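Local coordinates for protein lipase C (Serratia marcescens, PDB 5NEN) that serves as the membrane fusion protein of a type I secretion system, probably bridging the inner-membrane transporter and the outer-membrane channel through which lipase is exported, at residues Val71-Val76 with Gly270-Thr275; Ser84-Tyr89 with Asn260-Ala265; Thr92-Gly97 with Val109-Ile114; Ala101-Leu106 with Asp239-Val244; Gly284-Thr289 with Asp298-Val303. All blocks are in the same frame, centred on the assembly; numbering follows the deposited sequence.

In the fold
Contacts 1 and 5 are surface contacts of loops and short strands at one end of the elongated chain, their centres about 15 Å apart; contacts 2, 3 and 4 are partly buried and belong to the long helical hairpin. Contacts 2 and 4 both join helix 76-103 to helix 195-270, whereas contact 3 packs the same first helix against the connector that follows it and touches contact 4 through Val109 and Ala101. Chemistry changes with place: contact 2 is leucine packing, contact 3 adds an aromatic edge, contact 4 brings in charged groups, contact 1 mixes amide and methyl contacts, and contact 5 sets a leucine against an asparagine amide and a threonine methyl. Contacts 2, 3 and 5 have no hydrogen bond across their segments, contact 1 only a weak one.

Contact 1 of 5, residues Val71-Val76 with Gly270-Thr275; sequences VQLSQV and GNTAIT
Two torsions set the meeting of Gln75 and Thr272: OG1 of Thr272 stands between its backbone N and carbonyl carbon (chi1 61°), and CG of Gln75 lies anti to its carbonyl carbon. The side chains cross at about a right angle, with Gln75 CG 3.3 Å from Thr272 OG1, while that hydroxyl is hydrogen-bonded to Leu269 O. Gln72 starts away from the partner segment, but its chain bends at chi2 (-66°), and NE2 comes to 3.3 Å from Ala273 CB. The same amide takes a bond from Gln75, three residues on, Gln75 NE2 to Gln72 OE1 at 3.2 Å, the donor standing 61° out of the carbonyl plane. Apolar contacts complete the pairing: Leu73 CD2 meets Thr272 CG2 at 3.8 Å, and Val71 lies beside Ile274, pointing the same way, with CB 3.9 Å from CD1 of Ile274. Across the backbones, Ile274 N gives Val71 O only a weak bond of 3.4 Å. A type I turn from Gly270 to Ala273 leads the chain off helix 195-270. The arrangement is consistent with a lipoyl-like domain built from two sequence-distant parts at the base of the helical hairpin, as in other membrane fusion proteins.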
# COMPACT_ATOMS: atom_id res chain seq x y z
N VAL A 71 1.30 35.39 39.59
CA VAL A 71 2.63 35.08 39.08
C VAL A 71 2.51 34.56 37.65
O VAL A 71 1.44 34.07 37.28
CB VAL A 71 3.36 34.02 39.98
CG1 VAL A 71 4.76 33.76 39.47
CG2 VAL A 71 3.45 34.47 41.44
N GLN A 72 3.56 34.68 36.84
CA GLN A 72 3.67 33.93 35.59
C GLN A 72 4.97 33.11 35.59
O GLN A 72 5.75 33.18 36.52
CB GLN A 72 3.63 34.85 34.37
CG GLN A 72 2.24 35.19 33.82
CD GLN A 72 1.50 33.98 33.23
OE1 GLN A 72 2.05 32.88 33.12
NE2 GLN A 72 0.25 34.20 32.83
N LEU A 73 5.19 32.32 34.54
CA LEU A 73 6.50 31.71 34.31
C LEU A 73 6.76 31.79 32.80
O LEU A 73 5.84 32.09 32.04
CB LEU A 73 6.55 30.27 34.85
CG LEU A 73 7.70 29.29 34.53
CD1 LEU A 73 7.85 28.30 35.66
CD2 LEU A 73 7.49 28.50 33.24
N SER A 74 8.01 31.57 32.39
CA SER A 74 8.43 31.74 31.00
C SER A 74 7.57 30.96 30.01
O SER A 74 7.24 31.46 28.93
CB SER A 74 9.88 31.29 30.85
OG SER A 74 9.99 29.88 31.00
N GLN A 75 7.23 29.74 30.42
CA GLN A 75 6.46 28.77 29.64
C GLN A 75 7.14 28.26 28.39
O GLN A 75 6.49 27.64 27.58
CB GLN A 75 5.13 29.35 29.18
CG GLN A 75 4.35 30.15 30.16
CD GLN A 75 3.48 31.14 29.44
OE1 GLN A 75 3.30 31.05 28.22
NE2 GLN A 75 2.93 32.10 30.18
N VAL A 76 8.44 28.49 28.22
CA VAL A 76 9.03 28.20 26.92
C VAL A 76 9.22 26.69 26.74
O VAL A 76 9.03 26.15 25.64
CB VAL A 76 10.36 28.96 26.70
CG1 VAL A 76 11.52 28.02 26.31
CG2 VAL A 76 10.17 30.03 25.64
N GLY A 270 -1.14 25.61 31.54
CA GLY A 270 -2.16 26.38 32.23
C GLY A 270 -1.73 26.67 33.65
O GLY A 270 -2.04 27.72 34.22
N ASN A 271 -0.99 25.71 34.21
CA ASN A 271 -0.50 25.78 35.58
C ASN A 271 0.78 26.61 35.77
O ASN A 271 1.22 26.81 36.90
CB ASN A 271 -0.26 24.37 36.12
CG ASN A 271 -1.16 24.03 37.29
OD1 ASN A 271 -2.20 24.65 37.49
ND2 ASN A 271 -0.77 23.03 38.06
N THR A 272 1.39 27.08 34.68
CA THR A 272 2.52 28.01 34.85
C THR A 272 2.10 29.39 35.39
O THR A 272 2.94 30.19 35.80
CB THR A 272 3.31 28.27 33.53
OG1 THR A 272 2.45 28.85 32.54
CG2 THR A 272 4.01 27.00 33.01
N ALA A 273 0.81 29.69 35.35
CA ALA A 273 0.33 30.97 35.87
C ALA A 273 -0.45 30.76 37.16
O ALA A 273 -1.58 30.30 37.14
CB ALA A 273 -0.53 31.70 34.83
N ILE A 274 0.16 31.12 38.29
CA ILE A 274 -0.39 30.85 39.62
C ILE A 274 -1.50 31.85 39.98
O ILE A 274 -1.44 33.03 39.60
CB ILE A 274 0.74 30.88 40.70
CG1 ILE A 274 1.77 29.77 40.43
CG2 ILE A 274 0.18 30.75 42.13
CD1 ILE A 274 2.88 30.14 39.44
N THR A 275 -2.52 31.35 40.68
CA THR A 275 -3.71 32.11 41.07
C THR A 275 -4.02 31.98 42.57
O THR A 275 -3.67 30.97 43.17
CB THR A 275 -4.94 31.65 40.27
OG1 THR A 275 -5.23 30.27 40.57
CG2 THR A 275 -4.68 31.79 38.77

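Contact 2 of 5, residues Ser84-Tyr89 with Asn260-Ala265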
# COMPACT_ATOMS: atom_id res chain seq x y z
N SER A 84 5.11 20.38 20.35
CA SER A 84 5.59 19.13 19.78
C SER A 84 4.47 18.06 19.79
O SER A 84 4.21 17.41 18.77
CB SER A 84 6.80 18.65 20.58
OG SER A 84 7.16 17.33 20.20
N LEU A 85 3.78 17.90 20.92
CA LEU A 85 2.64 17.00 20.94
C LEU A 85 1.58 17.48 19.89
O LEU A 85 0.99 16.66 19.18
CB LEU A 85 2.01 16.96 22.33
CG LEU A 85 2.88 16.34 23.43
CD1 LEU A 85 2.14 16.26 24.76
CD2 LEU A 85 3.36 15.00 23.05
N ARG A 86 1.35 18.78 19.77
CA ARG A 86 0.36 19.23 18.81
C ARG A 86 0.79 18.81 17.46
O ARG A 86 -0.01 18.42 16.62
CB ARG A 86 0.12 20.72 18.82
CG ARG A 86 -1.09 21.12 19.66
CD ARG A 86 -1.20 22.63 19.72
NE ARG A 86 -2.39 23.06 20.44
CZ ARG A 86 -2.97 24.24 20.27
NH1 ARG A 86 -2.46 25.10 19.40
NH2 ARG A 86 -4.06 24.56 20.96
N ASP A 87 2.09 18.87 17.24
CA ASP A 87 2.56 18.46 15.95
C ASP A 87 2.27 17.00 15.71
O ASP A 87 1.57 16.65 14.75
CB ASP A 87 4.05 18.71 15.83
CG ASP A 87 4.57 18.25 14.53
OD1 ASP A 87 4.42 19.02 13.55
OD2 ASP A 87 5.08 17.11 14.48
N GLN A 88 2.71 16.14 16.62
CA GLN A 88 2.53 14.71 16.43
C GLN A 88 1.05 14.37 16.24
O GLN A 88 0.65 13.64 15.30
CB GLN A 88 3.15 13.98 17.60
CG GLN A 88 4.53 14.54 17.80
CD GLN A 88 5.32 13.85 18.88
OE1 GLN A 88 5.50 12.64 18.85
NE2 GLN A 88 5.80 14.64 19.85
N TYR A 89 0.25 14.99 17.10
CA TYR A 89 -1.19 14.84 17.04
C TYR A 89 -1.69 15.17 15.65
O TYR A 89 -2.43 14.40 15.03
CB TYR A 89 -1.84 15.74 18.07
CG TYR A 89 -3.33 15.55 18.19
CD1 TYR A 89 -3.89 14.27 18.22
CD2 TYR A 89 -4.18 16.63 18.29
CE1 TYR A 89 -5.26 14.09 18.35
CE2 TYR A 89 -5.55 16.47 18.41
CZ TYR A 89 -6.09 15.20 18.43
OH TYR A 89 -7.44 15.05 18.55
N ASN A 260 -4.59 12.38 25.17
CA ASN A 260 -4.51 12.40 26.62
C ASN A 260 -3.19 13.06 27.09
O ASN A 260 -3.18 13.86 28.04
CB ASN A 260 -4.79 10.99 27.14
CG ASN A 260 -6.24 10.53 26.79
OD1 ASN A 260 -7.18 11.28 27.04
ND2 ASN A 260 -6.41 9.34 26.17
N LYS A 261 -2.10 12.79 26.37
CA LYS A 261 -0.84 13.45 26.69
C LYS A 261 -0.91 14.97 26.61
O LYS A 261 -0.36 15.69 27.46
CB LYS A 261 0.25 12.97 25.76
CG LYS A 261 0.87 11.64 26.13
CD LYS A 261 2.23 11.52 25.45
CE LYS A 261 2.67 10.08 25.29
NZ LYS A 261 3.80 9.97 24.33
N LEU A 262 -1.57 15.44 25.57
CA LEU A 262 -1.73 16.86 25.29
C LEU A 262 -2.61 17.50 26.35
O LEU A 262 -2.41 18.62 26.77
CB LEU A 262 -2.31 17.05 23.89
CG LEU A 262 -1.92 18.28 23.07
CD1 LEU A 262 -2.48 18.17 21.64
CD2 LEU A 262 -2.36 19.58 23.72
N GLN A 263 -3.60 16.76 26.77
CA GLN A 263 -4.43 17.19 27.86
C GLN A 263 -3.53 17.46 29.07
O GLN A 263 -3.63 18.51 29.74
CB GLN A 263 -5.45 16.09 28.12
CG GLN A 263 -6.49 16.30 29.15
CD GLN A 263 -7.40 15.07 29.20
OE1 GLN A 263 -6.92 13.93 29.32
NE2 GLN A 263 -8.70 15.30 29.07
N MET A 264 -2.59 16.55 29.31
CA MET A 264 -1.70 16.72 30.46
C MET A 264 -0.79 17.94 30.28
O MET A 264 -0.60 18.75 31.21
CB MET A 264 -0.90 15.46 30.71
CG MET A 264 -1.73 14.36 31.39
SD MET A 264 -2.86 15.03 32.63
CE MET A 264 -4.45 15.01 31.79
N ALA A 265 -0.23 18.06 29.08
CA ALA A 265 0.66 19.16 28.76
C ALA A 265 -0.04 20.51 28.94
O ALA A 265 0.55 21.46 29.48
CB ALA A 265 1.17 19.03 27.34
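The backbone bond from Tyr89 N to Leu85 O, 2.8 Å long, is the shortest polar bond here, and it ties together two residues that both face helix 195-270. The contact itself is an antiparallel helix pair within the AprE-like long alpha-helical hairpin: the axes of the short segments 84-89 and 260-265 approach to 9.8 Å with 159° between their directions. No hydrogen bond crosses the interface, and its hold is apolar. Leu85 and Leu262 carry most of it, in nearly equal shares. With CG of Leu85 anti to the carbonyl carbon (chi1 -66°) and the chain extended to CD1, that methyl reaches the surface of the opposite helix, 3.7 Å from Lys261 O, a carbonyl already engaged by Ala265 N within its own helix. The same CD1 lies 3.9 Å from Lys261 CB and 3.9 Å from Ala265 CB, so one methyl touches successive turns of its partner. Leu262 answers from the other helix, its CG 4.2 Å from Leu85 CB. Beyond this pair, Tyr89 also packs on Phe258 and Arg259 of helix 195-270, and Asp87 forms a salt bridge with Arg123. Flanking the contact, Ser84 OG is hydrogen-bonded to Ser166 OG of the second subunit, and Lys261 packs on Glu214 of that subunit. One methyl serves two neighbours at the other margin: Leu262 CD1 sits 3.8 Å from Arg86 CG, the aliphatic part of an extended arginine, and 4.1 Å from Tyr89 CD2, whose side chain crosses the leucine at about a right angle.

Contact 3 of 5, residues Thr92-Gly97 with Val109-Ile114; sequences TLATEG and VTFSPI
Leu93 is the first residue of helix 76-103 to touch the connector here: its CD1 lies 4.3 Å from CD1 of Ile114, a loose apolar contact at the start of helix 113-117. One residue on, Ala94 meets the ring of Phe111 with both backbone and side chain. Its carbonyl oxygen comes to the ring edge, near the ring plane, with Ala94 O 3.5 Å from Phe111 CE1, and Ala94 CB stands 4.1 Å from the same CE1. The phenylalanine reaches this place with CG anti to its carbonyl carbon (chi1 -67°), and beyond the segments it also packs on Ile128 and Thr132 of helix 122-190. A turn later comes Gly97, whose N is bonded to Leu93 O within the helix. Gly97 has no side chain on the face turned to the connector, and its CA is 5.1 Å from Phe111 CA. Its carbonyl is covered by a methyl, Val109 CG2 being 3.5 Å from Gly97 O. That CG2 also lies over one face of the Phe111 ring, 4.2 Å above the plane and offset toward the rim. The pairing order is reversed, Leu93 with Ile114 and Gly97 with Val109, which shows that the connector runs back along the helix it has just left. Ser112 then sits at the N-cap of helix 113-117. This is the antiparallel turn-back of an interhelical connector in the AprE-like long alpha-helical hairpin, leading from helix 76-103 toward helix 122-190.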
# COMPACT_ATOMS: atom_id res chain seq x y z
N THR A 92 -1.00 12.41 13.12
CA THR A 92 -1.92 11.29 13.16
C THR A 92 -3.28 11.72 12.62
O THR A 92 -3.90 10.94 11.92
CB THR A 92 -2.06 10.72 14.54
OG1 THR A 92 -2.34 11.79 15.43
CG2 THR A 92 -0.76 10.08 14.95
N LEU A 93 -3.74 12.94 12.92
CA LEU A 93 -5.04 13.39 12.39
C LEU A 93 -5.08 13.32 10.88
O LEU A 93 -6.07 12.86 10.30
CB LEU A 93 -5.38 14.82 12.82
CG LEU A 93 -5.80 14.86 14.27
CD1 LEU A 93 -6.21 16.24 14.66
CD2 LEU A 93 -6.98 13.94 14.40
N ALA A 94 -4.00 13.76 10.24
CA ALA A 94 -3.96 13.66 8.80
C ALA A 94 -4.12 12.20 8.40
O ALA A 94 -5.05 11.82 7.66
CB ALA A 94 -2.66 14.23 8.26
N THR A 95 -3.25 11.38 8.97
CA THR A 95 -3.27 9.96 8.63
C THR A 95 -4.60 9.27 8.82
O THR A 95 -5.04 8.48 7.99
CB THR A 95 -2.23 9.27 9.45
OG1 THR A 95 -0.96 9.66 8.92
CG2 THR A 95 -2.38 7.73 9.37
N GLU A 96 -5.26 9.64 9.90
CA GLU A 96 -6.53 9.08 10.28
C GLU A 96 -7.61 9.49 9.28
O GLU A 96 -8.51 8.71 8.97
CB GLU A 96 -6.87 9.55 11.68
CG GLU A 96 -7.94 8.79 12.32
CD GLU A 96 -8.22 9.29 13.71
OE1 GLU A 96 -8.69 10.44 13.85
OE2 GLU A 96 -7.92 8.55 14.66
N GLY A 97 -7.53 10.72 8.79
CA GLY A 97 -8.47 11.17 7.78
C GLY A 97 -8.29 10.27 6.57
O GLY A 97 -9.29 9.80 5.94
N VAL A 109 -10.48 12.21 0.23
CA VAL A 109 -10.13 12.29 1.65
C VAL A 109 -10.69 13.59 2.25
O VAL A 109 -10.68 14.64 1.61
CB VAL A 109 -8.59 12.19 1.85
CG1 VAL A 109 -7.93 13.53 1.59
CG2 VAL A 109 -8.26 11.72 3.24
N THR A 110 -11.24 13.49 3.46
CA THR A 110 -11.77 14.67 4.14
C THR A 110 -11.21 14.78 5.56
O THR A 110 -11.47 13.92 6.41
CB THR A 110 -13.30 14.62 4.18
OG1 THR A 110 -13.78 14.67 2.84
CG2 THR A 110 -13.91 15.78 5.00
N PHE A 111 -10.46 15.85 5.81
CA PHE A 111 -9.71 16.02 7.05
C PHE A 111 -10.45 16.68 8.20
O PHE A 111 -11.37 17.47 8.00
CB PHE A 111 -8.47 16.83 6.76
CG PHE A 111 -7.47 16.14 5.87
CD1 PHE A 111 -6.64 15.14 6.37
CD2 PHE A 111 -7.37 16.48 4.53
CE1 PHE A 111 -5.71 14.50 5.54
CE2 PHE A 111 -6.45 15.86 3.70
CZ PHE A 111 -5.62 14.86 4.21
N SER A 112 -10.00 16.39 9.42
CA SER A 112 -10.65 16.88 10.63
C SER A 112 -10.70 18.39 10.65
O SER A 112 -9.78 19.06 10.20
CB SER A 112 -9.88 16.37 11.86
OG SER A 112 -10.60 16.57 13.06
N PRO A 113 -11.78 18.94 11.16
CA PRO A 113 -11.87 20.40 11.19
C PRO A 113 -10.75 21.01 12.02
O PRO A 113 -10.36 22.15 11.73
CB PRO A 113 -13.23 20.66 11.82
CG PRO A 113 -14.02 19.46 11.49
CD PRO A 113 -13.05 18.30 11.54
N ILE A 114 -10.22 20.28 12.99
CA ILE A 114 -9.09 20.84 13.75
C ILE A 114 -7.96 21.20 12.82
O ILE A 114 -7.44 22.32 12.86
CB ILE A 114 -8.51 19.89 14.79
CG1 ILE A 114 -9.56 19.50 15.80
CG2 ILE A 114 -7.40 20.58 15.53
CD1 ILE A 114 -9.88 18.10 15.74

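Contact 4 of 5, residues Ala101-Leu106 with Asp239-Val244; sequences AERDGL and DYQREV
Arg103 and Val244 make the closest carbon contact, Arg103 CB lying 3.6 Å from Val244 CG1. The other methyl of the valine turns to the neighbouring residue, with Val244 CG2 4.0 Å from Glu102 CB, and also lies over one face of the Tyr240 ring, offset toward the rim. Tyr240, its CG anti to the backbone N (chi1 165°), points its hydroxyl at Glu102, whose side chain it crosses at about a right angle. A hydrogen bond from Tyr240 OH to Glu102 OE1 at 3.2 Å is modelled, but the position of that oxygen is doubtful. The chain of Gln241 bends at chi2, which turns CD toward Arg103; its OE1 then lies 3.4 Å from Arg103 O, two acceptors that no bond joins as modelled. This places the end of helix 76-103 against helix 195-270 in the AprE-like helical hairpin, at the point where the first helix stops and Asp104 leaves helical geometry. The guanidinium of Arg103 turns from helix 195-270 and forms a salt bridge within its own segment, NE to Asp104 OD1 at 3.2 Å, meeting the carboxylate on its syn side. In the second shell Arg138 of helix 122-190 forms a salt bridge with Glu243 OE2; its bridge to Glu102 OE1, as modelled, shares the doubt about that oxygen. Glu102 OE2 is paired with Arg98. Phe135 packs on Glu102, and Leu142 on Tyr240.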
# COMPACT_ATOMS: atom_id res chain seq x y z
N ALA A 101 -11.12 7.42 5.05
CA ALA A 101 -11.58 7.42 3.67
C ALA A 101 -11.23 6.08 3.00
O ALA A 101 -12.07 5.51 2.33
CB ALA A 101 -10.98 8.57 2.88
N GLU A 102 -10.05 5.53 3.25
CA GLU A 102 -9.72 4.32 2.50
C GLU A 102 -10.57 3.15 2.99
O GLU A 102 -10.87 2.24 2.24
CB GLU A 102 -8.23 3.95 2.61
CG GLU A 102 -7.22 5.01 2.29
CD GLU A 102 -5.86 4.36 1.95
OE1 GLU A 102 -5.86 3.17 1.55
OE2 GLU A 102 -4.79 5.00 2.10
N ARG A 103 -10.93 3.18 4.25
CA ARG A 103 -11.77 2.16 4.83
C ARG A 103 -13.17 2.17 4.21
O ARG A 103 -13.73 1.11 3.90
CB ARG A 103 -11.89 2.33 6.33
CG ARG A 103 -12.85 1.35 6.86
CD ARG A 103 -12.91 1.33 8.35
NE ARG A 103 -13.73 2.43 8.80
CZ ARG A 103 -13.99 2.67 10.07
NH1 ARG A 103 -13.52 1.83 11.00
NH2 ARG A 103 -14.72 3.73 10.41
N ASP A 104 -13.73 3.37 4.08
CA ASP A 104 -15.07 3.53 3.53
C ASP A 104 -15.06 3.79 2.02
O ASP A 104 -16.03 4.32 1.45
CB ASP A 104 -15.79 4.67 4.27
CG ASP A 104 -15.96 4.38 5.76
OD1 ASP A 104 -15.36 3.39 6.27
OD2 ASP A 104 -16.65 5.16 6.43
N GLY A 105 -13.96 3.41 1.37
CA GLY A 105 -13.76 3.71 -0.04
C GLY A 105 -14.27 5.07 -0.53
O GLY A 105 -14.86 5.16 -1.60
N LEU A 106 -14.05 6.12 0.25
CA LEU A 106 -14.55 7.43 -0.16
C LEU A 106 -13.71 7.85 -1.35
O LEU A 106 -12.58 7.43 -1.48
CB LEU A 106 -14.48 8.45 0.98
CG LEU A 106 -15.25 8.17 2.28
CD1 LEU A 106 -15.46 9.49 3.06
CD2 LEU A 106 -16.60 7.51 2.00
N ASP A 239 -7.57 -8.42 2.02
CA ASP A 239 -6.28 -8.07 2.59
C ASP A 239 -6.10 -6.57 2.76
O ASP A 239 -5.60 -6.11 3.78
CB ASP A 239 -5.16 -8.68 1.76
CG ASP A 239 -5.06 -10.19 1.96
OD1 ASP A 239 -6.00 -10.80 2.54
OD2 ASP A 239 -4.02 -10.77 1.58
N TYR A 240 -6.52 -5.81 1.75
CA TYR A 240 -6.47 -4.36 1.80
C TYR A 240 -7.35 -3.84 2.94
O TYR A 240 -6.93 -2.97 3.71
CB TYR A 240 -6.90 -3.78 0.44
CG TYR A 240 -7.25 -2.29 0.40
CD1 TYR A 240 -6.27 -1.30 0.35
CD2 TYR A 240 -8.58 -1.89 0.40
CE1 TYR A 240 -6.62 0.06 0.29
CE2 TYR A 240 -8.93 -0.56 0.35
CZ TYR A 240 -7.96 0.42 0.30
OH TYR A 240 -8.37 1.75 0.25
N GLN A 241 -8.56 -4.37 3.07
CA GLN A 241 -9.42 -3.95 4.17
C GLN A 241 -8.75 -4.32 5.49
O GLN A 241 -8.81 -3.55 6.43
CB GLN A 241 -10.82 -4.54 4.11
CG GLN A 241 -11.81 -3.93 3.07
CD GLN A 241 -12.61 -2.70 3.59
OE1 GLN A 241 -12.12 -1.85 4.35
NE2 GLN A 241 -13.88 -2.64 3.20
N ARG A 242 -8.13 -5.49 5.57
CA ARG A 242 -7.55 -5.93 6.84
C ARG A 242 -6.44 -4.98 7.22
O ARG A 242 -6.32 -4.56 8.37
CB ARG A 242 -7.01 -7.37 6.76
N GLU A 243 -5.63 -4.63 6.23
CA GLU A 243 -4.50 -3.77 6.46
C GLU A 243 -5.03 -2.41 6.94
O GLU A 243 -4.69 -1.96 8.03
CB GLU A 243 -3.66 -3.65 5.17
CG GLU A 243 -2.51 -2.64 5.20
CD GLU A 243 -2.04 -2.22 3.79
OE1 GLU A 243 -2.62 -2.70 2.79
OE2 GLU A 243 -1.07 -1.44 3.70
N VAL A 244 -5.94 -1.82 6.18
CA VAL A 244 -6.50 -0.53 6.55
C VAL A 244 -7.19 -0.53 7.93
O VAL A 244 -6.95 0.35 8.74
CB VAL A 244 -7.47 -0.08 5.47
CG1 VAL A 244 -8.60 0.78 6.04
CG2 VAL A 244 -6.70 0.64 4.36

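Contact 5 of 5, residues Gly284-Thr289 with Asp298-Val303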
# COMPACT_ATOMS: atom_id res chain seq x y z
N GLY A 284 3.44 37.86 52.73
CA GLY A 284 4.55 36.93 52.79
C GLY A 284 5.41 36.81 51.55
O GLY A 284 5.78 35.70 51.16
N LEU A 285 5.74 37.95 50.94
CA LEU A 285 6.62 37.95 49.77
C LEU A 285 8.06 37.58 50.13
O LEU A 285 8.55 37.94 51.20
CB LEU A 285 6.64 39.33 49.09
CG LEU A 285 5.42 40.16 48.71
CD1 LEU A 285 5.59 41.57 49.27
CD2 LEU A 285 5.22 40.18 47.20
N ASN A 286 8.73 36.86 49.23
CA ASN A 286 10.18 36.96 49.15
C ASN A 286 10.42 38.05 48.12
O ASN A 286 10.37 37.81 46.92
CB ASN A 286 10.85 35.63 48.77
CG ASN A 286 10.37 34.45 49.63
OD1 ASN A 286 9.54 34.62 50.52
ND2 ASN A 286 10.90 33.26 49.35
N ILE A 287 10.63 39.27 48.63
CA ILE A 287 10.55 40.52 47.88
C ILE A 287 11.03 40.46 46.43
O ILE A 287 10.37 40.97 45.52
CB ILE A 287 11.33 41.65 48.64
CG1 ILE A 287 11.75 42.77 47.70
CG2 ILE A 287 12.54 41.08 49.38
N PHE A 288 12.16 39.79 46.21
CA PHE A 288 12.81 39.80 44.90
C PHE A 288 13.19 38.43 44.38
O PHE A 288 14.36 38.12 44.18
CB PHE A 288 14.08 40.68 44.94
CG PHE A 288 14.72 40.80 46.30
CD1 PHE A 288 14.87 39.68 47.11
CD2 PHE A 288 15.23 42.04 46.73
N THR A 289 12.19 37.59 44.14
CA THR A 289 12.47 36.29 43.55
C THR A 289 12.22 36.39 42.06
O THR A 289 12.35 35.40 41.33
CB THR A 289 11.59 35.18 44.16
OG1 THR A 289 11.40 35.42 45.56
CG2 THR A 289 12.24 33.82 43.98
N ASP A 298 7.76 24.39 47.46
CA ASP A 298 8.15 25.73 47.92
C ASP A 298 6.95 26.66 48.00
O ASP A 298 6.27 26.90 47.01
CB ASP A 298 9.21 26.36 46.99
CG ASP A 298 10.56 25.65 47.04
OD1 ASP A 298 10.81 24.82 47.95
OD2 ASP A 298 11.40 25.95 46.15
N HIS A 299 6.69 27.19 49.19
CA HIS A 299 5.64 28.17 49.39
C HIS A 299 6.28 29.54 49.51
O HIS A 299 7.01 29.79 50.47
CB HIS A 299 4.81 27.86 50.63
N LEU A 300 6.02 30.42 48.56
CA LEU A 300 6.66 31.73 48.59
C LEU A 300 5.67 32.88 48.81
O LEU A 300 6.07 34.04 48.82
CB LEU A 300 7.46 31.97 47.31
CG LEU A 300 8.89 31.41 47.26
CD1 LEU A 300 8.89 29.90 47.10
CD2 LEU A 300 9.70 32.08 46.15
N MET A 301 4.39 32.56 49.01
CA MET A 301 3.38 33.59 49.31
C MET A 301 2.14 32.99 50.00
O MET A 301 1.88 31.79 49.88
CB MET A 301 2.98 34.32 48.02
CG MET A 301 2.31 35.67 48.22
SD MET A 301 1.97 36.49 46.64
CE MET A 301 1.13 35.19 45.75
N ASP A 302 1.42 33.84 50.74
CA ASP A 302 0.16 33.47 51.41
C ASP A 302 -0.86 34.59 51.18
O ASP A 302 -0.48 35.73 50.96
CB ASP A 302 0.39 33.23 52.91
N VAL A 303 -2.15 34.24 51.22
CA VAL A 303 -3.25 35.16 50.87
C VAL A 303 -4.28 35.26 52.02
O VAL A 303 -4.59 34.26 52.66
CB VAL A 303 -3.93 34.72 49.54
CG1 VAL A 303 -3.14 35.17 48.32
CG2 VAL A 303 -4.06 33.23 49.51
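Leu300 lays its branched end across the amide of Asn286: ND2 of Asn286 is 3.4 Å from Leu300 CG and 3.6 Å from Leu300 CD2, and the two side chains cross at about a right angle. The asparagine gets there with CG anti to its carbonyl carbon (chi1 -50°). From the far end of the loop Thr289 reaches the same methyl, its CG2 3.8 Å from Leu300 CD2, so that this leucine branch is touched by residues from both arms of a turn. That turn is held by its own polar bond, Thr289 OG1 to Asn286 O at 2.9 Å, with the donor tilted 31° from the carbonyl plane. Thr289 N adds a weak backbone bond to the same oxygen. Across the two segments there is no hydrogen bond at all. Gly284 O lies 3.7 Å from Met301 CA, and the CA atoms of these two residues are 5.0 Å apart. Gly284 has a positive phi (105°); at its backbone angles a CB would press on the carbonyl oxygen of the residue before, and glycine has none. Regular pairing is found just before the glycine, where Val283 and Asp302 share backbone hydrogen bonding. Met301 also packs on Val45 and Leu70. The contact belongs to the loop end of a beta hairpin, beside edge strand 282-283 of the small antiparallel sheet, in the HlyD-family region of this membrane fusion protein.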